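Local coordinates for protein (aminopeptidase) (Ochrobactrum anthropi, PDB 1B65), which probably releases N-terminal L-amino acids from peptides and hydrolyses D-alanine esters and amides, with a variant of the Ntn hydrolase fold, at residues K9-A12 / R13-G16; G24-A28 / I29-D33. One frame throughout, in Å; residues are numbered along the deposited sequence.

How the interactions relate
From the N terminus, the chain first turns back on itself in interaction 1 (9-12 with 13-16), where a short 3-10 turn forms beside helix 322-342, close to the C-terminal A375. Interaction 2 (24-28 with 29-33) follows in series: a beta turn runs into a second 3-10 turn lying on strands 194-204, 207-217 and 251-257 of the six-stranded sheet. Neither loop encloses or crosses the other, and their centres are about 17 Å apart. They nevertheless meet through R11, whose NH2 lies 2.9 Å from N27 O and whose NH1 lies 3.1 Å from Y26 O, both probable hydrogen bonds. Both turns precede strand 36-43; D14 accepts one backbone N-H, D31 two.

Interaction 1 (K9-A12 / R13-G16); sequences KPRA and RDLG
D14 reaches back along the chain to R11, its OD2 accepting the backbone N-H of R11 at 2.6 Å from N. The bond is nearly straight, 171° at the hydrogen, and uses the anti lone pair of OD2, the one facing away from OD1. With CG anti to its own carbonyl carbon, chi1 -64° sets OD2 in line with the N-H of R11. A bridging water gives OD2 a second donor, 2.8 Å away, and also donates to K9 O. In the backbone, L15 N donates to A12 O at 3.1 Å, G16 N donates to R13 O, and D14 N makes only a weak bond to R11 O, bent to 120°. Beside the carboxylate, P10 CB packs 3.6 Å from D14 CB and 4.0 Å from L15 CD2, a small apolar contact next to the polar one.

The two arginines are satisfied farther off. R11 forms a salt bridge with E177 through NE, which stays 6.0 Å from D14 OD2, while its remaining guanidinium nitrogens face interaction 2. R13 pairs with E334 and with the carbonyls of T20 and G21. A12 and L15 rest on helix 322-342. The i to i+3 bonds L15 to A12 and G16 to R13 are characteristic of a 3-10 turn, here with an aspartate side chain binding the backbone just before it.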
ATOM      1  N   LYS A   9     -18.102   0.083 -39.760  1.00 40.09           N
ATOM      2  CA  LYS A   9     -17.086  -0.563 -38.889  1.00 37.97           C
ATOM      3  C   LYS A   9     -17.786  -1.553 -37.955  1.00 32.83           C
ATOM      4  O   LYS A   9     -18.422  -1.191 -36.976  1.00 32.60           O
ATOM      5  CB  LYS A   9     -16.261   0.421 -38.060  1.00 40.97           C
ATOM      6  CG  LYS A   9     -14.964   0.919 -38.677  1.00 43.87           C
ATOM      7  CD  LYS A   9     -13.760   0.727 -37.761  1.00 45.23           C
ATOM      8  CE  LYS A   9     -12.738   1.845 -37.865  1.00 46.31           C
ATOM      9  NZ  LYS A   9     -11.611   1.476 -38.765  1.00 47.08           N
ATOM     10  N   PRO A  10     -17.648  -2.826 -38.275  1.00 30.06           N
ATOM     11  CA  PRO A  10     -18.081  -3.879 -37.363  1.00 26.05           C
ATOM     12  C   PRO A  10     -17.229  -3.734 -36.089  1.00 21.98           C
ATOM     13  O   PRO A  10     -16.069  -3.333 -36.173  1.00 19.90           O
ATOM     14  CB  PRO A  10     -17.658  -5.174 -38.030  1.00 27.96           C
ATOM     15  CG  PRO A  10     -16.531  -4.784 -38.928  1.00 29.24           C
ATOM     16  CD  PRO A  10     -16.872  -3.392 -39.400  1.00 29.57           C
ATOM     17  N   ARG A  11     -17.798  -4.132 -34.965  1.00 18.82           N
ATOM     18  CA  ARG A  11     -17.020  -4.208 -33.710  1.00 17.56           C
ATOM     19  C   ARG A  11     -16.821  -5.685 -33.453  1.00 16.63           C
ATOM     20  O   ARG A  11     -17.302  -6.513 -34.268  1.00 16.72           O
ATOM     21  CB  ARG A  11     -17.771  -3.488 -32.583  1.00 15.01           C
ATOM     22  CG  ARG A  11     -17.924  -1.993 -32.864  1.00 13.77           C
ATOM     23  CD  ARG A  11     -18.777  -1.362 -31.750  1.00 13.84           C
ATOM     24  NE  ARG A  11     -17.911  -1.120 -30.571  1.00 13.12           N
ATOM     25  CZ  ARG A  11     -18.481  -0.732 -29.404  1.00 13.98           C
ATOM     26  NH1 ARG A  11     -19.789  -0.600 -29.328  1.00 13.14           N
ATOM     27  NH2 ARG A  11     -17.688  -0.493 -28.374  1.00 12.67           N
ATOM     28  N   ALA A  12     -16.184  -6.121 -32.356  1.00 15.87           N
ATOM     29  CA  ALA A  12     -15.903  -7.533 -32.183  1.00 17.74           C
ATOM     30  C   ALA A  12     -17.168  -8.379 -32.214  1.00 17.87           C
ATOM     31  O   ALA A  12     -17.140  -9.441 -32.825  1.00 18.43           O
ATOM     32  CB  ALA A  12     -15.156  -7.872 -30.893  1.00 18.43           C
ATOM     33  N   ARG A  13     -18.258  -7.964 -31.550  1.00 16.85           N
ATOM     34  CA  ARG A  13     -19.460  -8.794 -31.548  1.00 18.60           C
ATOM     35  C   ARG A  13     -19.977  -8.992 -32.972  1.00 19.99           C
ATOM     36  O   ARG A  13     -20.552 -10.039 -33.264  1.00 19.64           O
ATOM     37  CB  ARG A  13     -20.606  -8.193 -30.727  1.00 18.07           C
ATOM     38  CG  ARG A  13     -20.310  -8.352 -29.238  1.00 18.41           C
ATOM     39  CD  ARG A  13     -21.425  -7.654 -28.423  1.00 19.93           C
ATOM     40  NE  ARG A  13     -20.997  -7.681 -27.021  1.00 18.40           N
ATOM     41  CZ  ARG A  13     -21.618  -8.325 -26.066  1.00 19.29           C
ATOM     42  NH1 ARG A  13     -22.750  -8.976 -26.340  1.00 21.19           N
ATOM     43  NH2 ARG A  13     -21.142  -8.276 -24.832  1.00 18.45           N
ATOM     44  N   ASP A  14     -19.849  -7.997 -33.825  1.00 20.92           N
ATOM     45  CA  ASP A  14     -20.290  -8.086 -35.210  1.00 22.14           C
ATOM     46  C   ASP A  14     -19.589  -9.164 -36.009  1.00 24.04           C
ATOM     47  O   ASP A  14     -20.149  -9.639 -37.011  1.00 24.26           O
ATOM     48  CB  ASP A  14     -20.027  -6.727 -35.881  1.00 23.92           C
ATOM     49  CG  ASP A  14     -20.871  -5.656 -35.219  1.00 25.70           C
ATOM     50  OD1 ASP A  14     -22.088  -5.914 -35.095  1.00 28.59           O
ATOM     51  OD2 ASP A  14     -20.352  -4.597 -34.822  1.00 24.56           O
ATOM     52  N   LEU A  15     -18.372  -9.553 -35.647  1.00 22.89           N
ATOM     53  CA  LEU A  15     -17.608 -10.575 -36.344  1.00 24.49           C
ATOM     54  C   LEU A  15     -17.899 -11.980 -35.853  1.00 24.44           C
ATOM     55  O   LEU A  15     -17.273 -12.958 -36.311  1.00 24.11           O
ATOM     56  CB  LEU A  15     -16.103 -10.306 -36.194  1.00 25.28           C
ATOM     57  CG  LEU A  15     -15.578  -8.973 -36.740  1.00 26.45           C
ATOM     58  CD1 LEU A  15     -14.058  -8.937 -36.567  1.00 26.78           C
ATOM     59  CD2 LEU A  15     -15.961  -8.794 -38.191  1.00 26.90           C
ATOM     60  N   GLY A  16     -18.805 -12.099 -34.884  1.00 22.36           N
ATOM     61  CA  GLY A  16     -19.130 -13.410 -34.343  1.00 24.11           C
ATOM     62  C   GLY A  16     -18.279 -13.821 -33.150  1.00 24.42           C
ATOM     63  O   GLY A  16     -18.350 -14.995 -32.773  1.00 24.33           O
TER
HETATM   64  O   HOH W   1     -20.886  -2.038 -35.821  1.00 46.82           O

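Interaction 2 (G24-A28 / I29-D33)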
ATOM      1  N   GLY A  24     -24.851  -2.051 -22.283  1.00 10.58           N
ATOM      2  CA  GLY A  24     -25.682  -0.834 -22.303  1.00 11.37           C
ATOM      3  C   GLY A  24     -25.999  -0.552 -23.800  1.00 12.27           C
ATOM      4  O   GLY A  24     -25.528  -1.196 -24.745  1.00 13.02           O
ATOM      5  N   PRO A  25     -26.685   0.559 -24.046  1.00 12.67           N
ATOM      6  CA  PRO A  25     -27.151   0.905 -25.378  1.00 12.75           C
ATOM      7  C   PRO A  25     -26.096   1.022 -26.433  1.00 13.10           C
ATOM      8  O   PRO A  25     -26.269   0.537 -27.564  1.00 15.50           O
ATOM      9  CB  PRO A  25     -27.886   2.226 -25.170  1.00 12.37           C
ATOM     10  CG  PRO A  25     -28.375   2.148 -23.763  1.00 12.93           C
ATOM     11  CD  PRO A  25     -27.309   1.402 -22.981  1.00 12.76           C
ATOM     12  N   TYR A  26     -24.941   1.638 -26.107  1.00 10.47           N
ATOM     13  CA  TYR A  26     -23.889   1.835 -27.082  1.00 12.74           C
ATOM     14  C   TYR A  26     -22.732   0.866 -26.883  1.00 12.66           C
ATOM     15  O   TYR A  26     -21.760   0.984 -27.619  1.00 13.97           O
ATOM     16  CB  TYR A  26     -23.344   3.296 -27.020  1.00 13.80           C
ATOM     17  CG  TYR A  26     -24.440   4.258 -27.445  1.00 19.03           C
ATOM     18  CD1 TYR A  26     -24.858   4.266 -28.781  1.00 21.17           C
ATOM     19  CD2 TYR A  26     -25.090   5.086 -26.541  1.00 19.01           C
ATOM     20  CE1 TYR A  26     -25.862   5.124 -29.196  1.00 22.44           C
ATOM     21  CE2 TYR A  26     -26.086   5.961 -26.959  1.00 21.78           C
ATOM     22  CZ  TYR A  26     -26.475   5.949 -28.277  1.00 22.44           C
ATOM     23  OH  TYR A  26     -27.480   6.799 -28.735  1.00 25.62           O
ATOM     24  N   ASN A  27     -22.794   0.016 -25.862  1.00 12.23           N
ATOM     25  CA  ASN A  27     -21.710  -0.910 -25.550  1.00 12.17           C
ATOM     26  C   ASN A  27     -20.405  -0.095 -25.413  1.00 11.99           C
ATOM     27  O   ASN A  27     -19.383  -0.325 -26.064  1.00 12.77           O
ATOM     28  CB  ASN A  27     -21.523  -2.040 -26.569  1.00 11.68           C
ATOM     29  CG  ASN A  27     -20.503  -3.076 -26.093  1.00 12.02           C
ATOM     30  OD1 ASN A  27     -20.181  -3.233 -24.915  1.00 12.48           O
ATOM     31  ND2 ASN A  27     -20.014  -3.877 -27.031  1.00 12.37           N
ATOM     32  N   ALA A  28     -20.521   0.926 -24.554  1.00 11.72           N
ATOM     33  CA  ALA A  28     -19.401   1.846 -24.352  1.00 12.36           C
ATOM     34  C   ALA A  28     -19.443   2.494 -22.990  1.00 11.33           C
ATOM     35  O   ALA A  28     -20.489   2.504 -22.351  1.00 11.30           O
ATOM     36  CB  ALA A  28     -19.467   3.002 -25.366  1.00 12.55           C
ATOM     37  N   ILE A  29     -18.317   3.159 -22.629  1.00 11.61           N
ATOM     38  CA  ILE A  29     -18.295   3.798 -21.302  1.00 11.96           C
ATOM     39  C   ILE A  29     -19.291   4.920 -21.121  1.00 11.05           C
ATOM     40  O   ILE A  29     -19.761   5.230 -20.010  1.00 12.10           O
ATOM     41  CB  ILE A  29     -16.829   4.247 -21.007  1.00 11.00           C
ATOM     42  CG1 ILE A  29     -16.758   4.574 -19.500  1.00 11.92           C
ATOM     43  CG2 ILE A  29     -16.464   5.445 -21.859  1.00 12.77           C
ATOM     44  CD1 ILE A  29     -15.330   4.724 -18.966  1.00 14.52           C
ATOM     45  N   THR A  30     -19.790   5.527 -22.207  1.00 11.24           N
ATOM     46  CA  THR A  30     -20.852   6.534 -22.139  1.00 11.38           C
ATOM     47  C   THR A  30     -22.206   5.930 -21.786  1.00  9.38           C
ATOM     48  O   THR A  30     -23.129   6.701 -21.528  1.00 12.50           O
ATOM     49  CB  THR A  30     -20.991   7.270 -23.491  1.00 12.87           C
ATOM     50  OG1 THR A  30     -21.126   6.248 -24.479  1.00 13.79           O
ATOM     51  CG2 THR A  30     -19.741   8.115 -23.721  1.00 12.98           C
ATOM     52  N   ASP A  31     -22.329   4.595 -21.648  1.00  9.15           N
ATOM     53  CA  ASP A  31     -23.560   4.003 -21.152  1.00  9.57           C
ATOM     54  C   ASP A  31     -23.758   4.279 -19.660  1.00 11.31           C
ATOM     55  O   ASP A  31     -24.856   4.157 -19.104  1.00 10.03           O
ATOM     56  CB  ASP A  31     -23.595   2.490 -21.390  1.00 10.89           C
ATOM     57  CG  ASP A  31     -23.760   2.169 -22.869  1.00 11.85           C
ATOM     58  OD1 ASP A  31     -24.336   2.942 -23.667  1.00 12.73           O
ATOM     59  OD2 ASP A  31     -23.254   1.097 -23.246  1.00 12.76           O
ATOM     60  N   VAL A  32     -22.667   4.684 -19.007  1.00 11.93           N
ATOM     61  CA  VAL A  32     -22.763   5.156 -17.624  1.00 12.22           C
ATOM     62  C   VAL A  32     -23.257   6.603 -17.690  1.00 14.24           C
ATOM     63  O   VAL A  32     -22.634   7.525 -18.222  1.00 12.66           O
ATOM     64  CB  VAL A  32     -21.401   5.089 -16.908  1.00 11.97           C
ATOM     65  CG1 VAL A  32     -21.536   5.645 -15.477  1.00 12.52           C
ATOM     66  CG2 VAL A  32     -20.915   3.645 -16.826  1.00 13.52           C
ATOM     67  N   ASP A  33     -24.429   6.863 -17.118  1.00 16.70           N
ATOM     68  CA  ASP A  33     -25.079   8.167 -17.204  1.00 20.74           C
ATOM     69  C   ASP A  33     -24.199   9.353 -16.815  1.00 17.79           C
ATOM     70  O   ASP A  33     -23.498   9.322 -15.792  1.00 17.08           O
ATOM     71  CB  ASP A  33     -26.281   8.134 -16.260  1.00 28.65           C
ATOM     72  CG  ASP A  33     -25.898   8.578 -14.852  1.00 33.98           C
ATOM     73  OD1 ASP A  33     -25.001   7.922 -14.206  1.00 35.88           O
ATOM     74  OD2 ASP A  33     -26.444   9.631 -14.425  1.00 36.30           O
TER
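The carboxylate of D31 points into the bend made by G24-A28, its two oxygens serving different amides. OD1 accepts Y26 N at 2.8 Å through its syn lone pair, with an angle of 165° at the hydrogen. OD2 receives A28 N at 3.0 Å from well above the carboxylate plane, and N27 N lies 2.9 Å from the same oxygen. CG stands anti to the D31 carbonyl carbon (chi1 -71°), which carries the group across to the opposing backbone. The Y26 side chain passes D31 at a slant, although ring and carboxylate planes differ by only 18°; OD1 comes within 3.7 Å of CD2, set obliquely to the ring. P25 and D31 run past each other in opposite directions, with CD of the proline 3.4 Å from OD1.

G24 to N27 form a type I beta turn and the 3-10 turn 29-31 follows after A28, so D31 of the second binds Y26 in the first and A28 between them. D31 N donates to A28 O at 2.9 Å. Over the face opposite to A28 N, G24 brings its CA to 3.2 Å from D31 OD2, possible where no side chain intervenes. S199 of strand 194-204 hydrogen-bonds OD2 and, through the same hydroxyl, G24 N. A28 CB lies beside T30 OG1, which bonds to G173 O, while the I29 side chain packs on V254, A256 and L214.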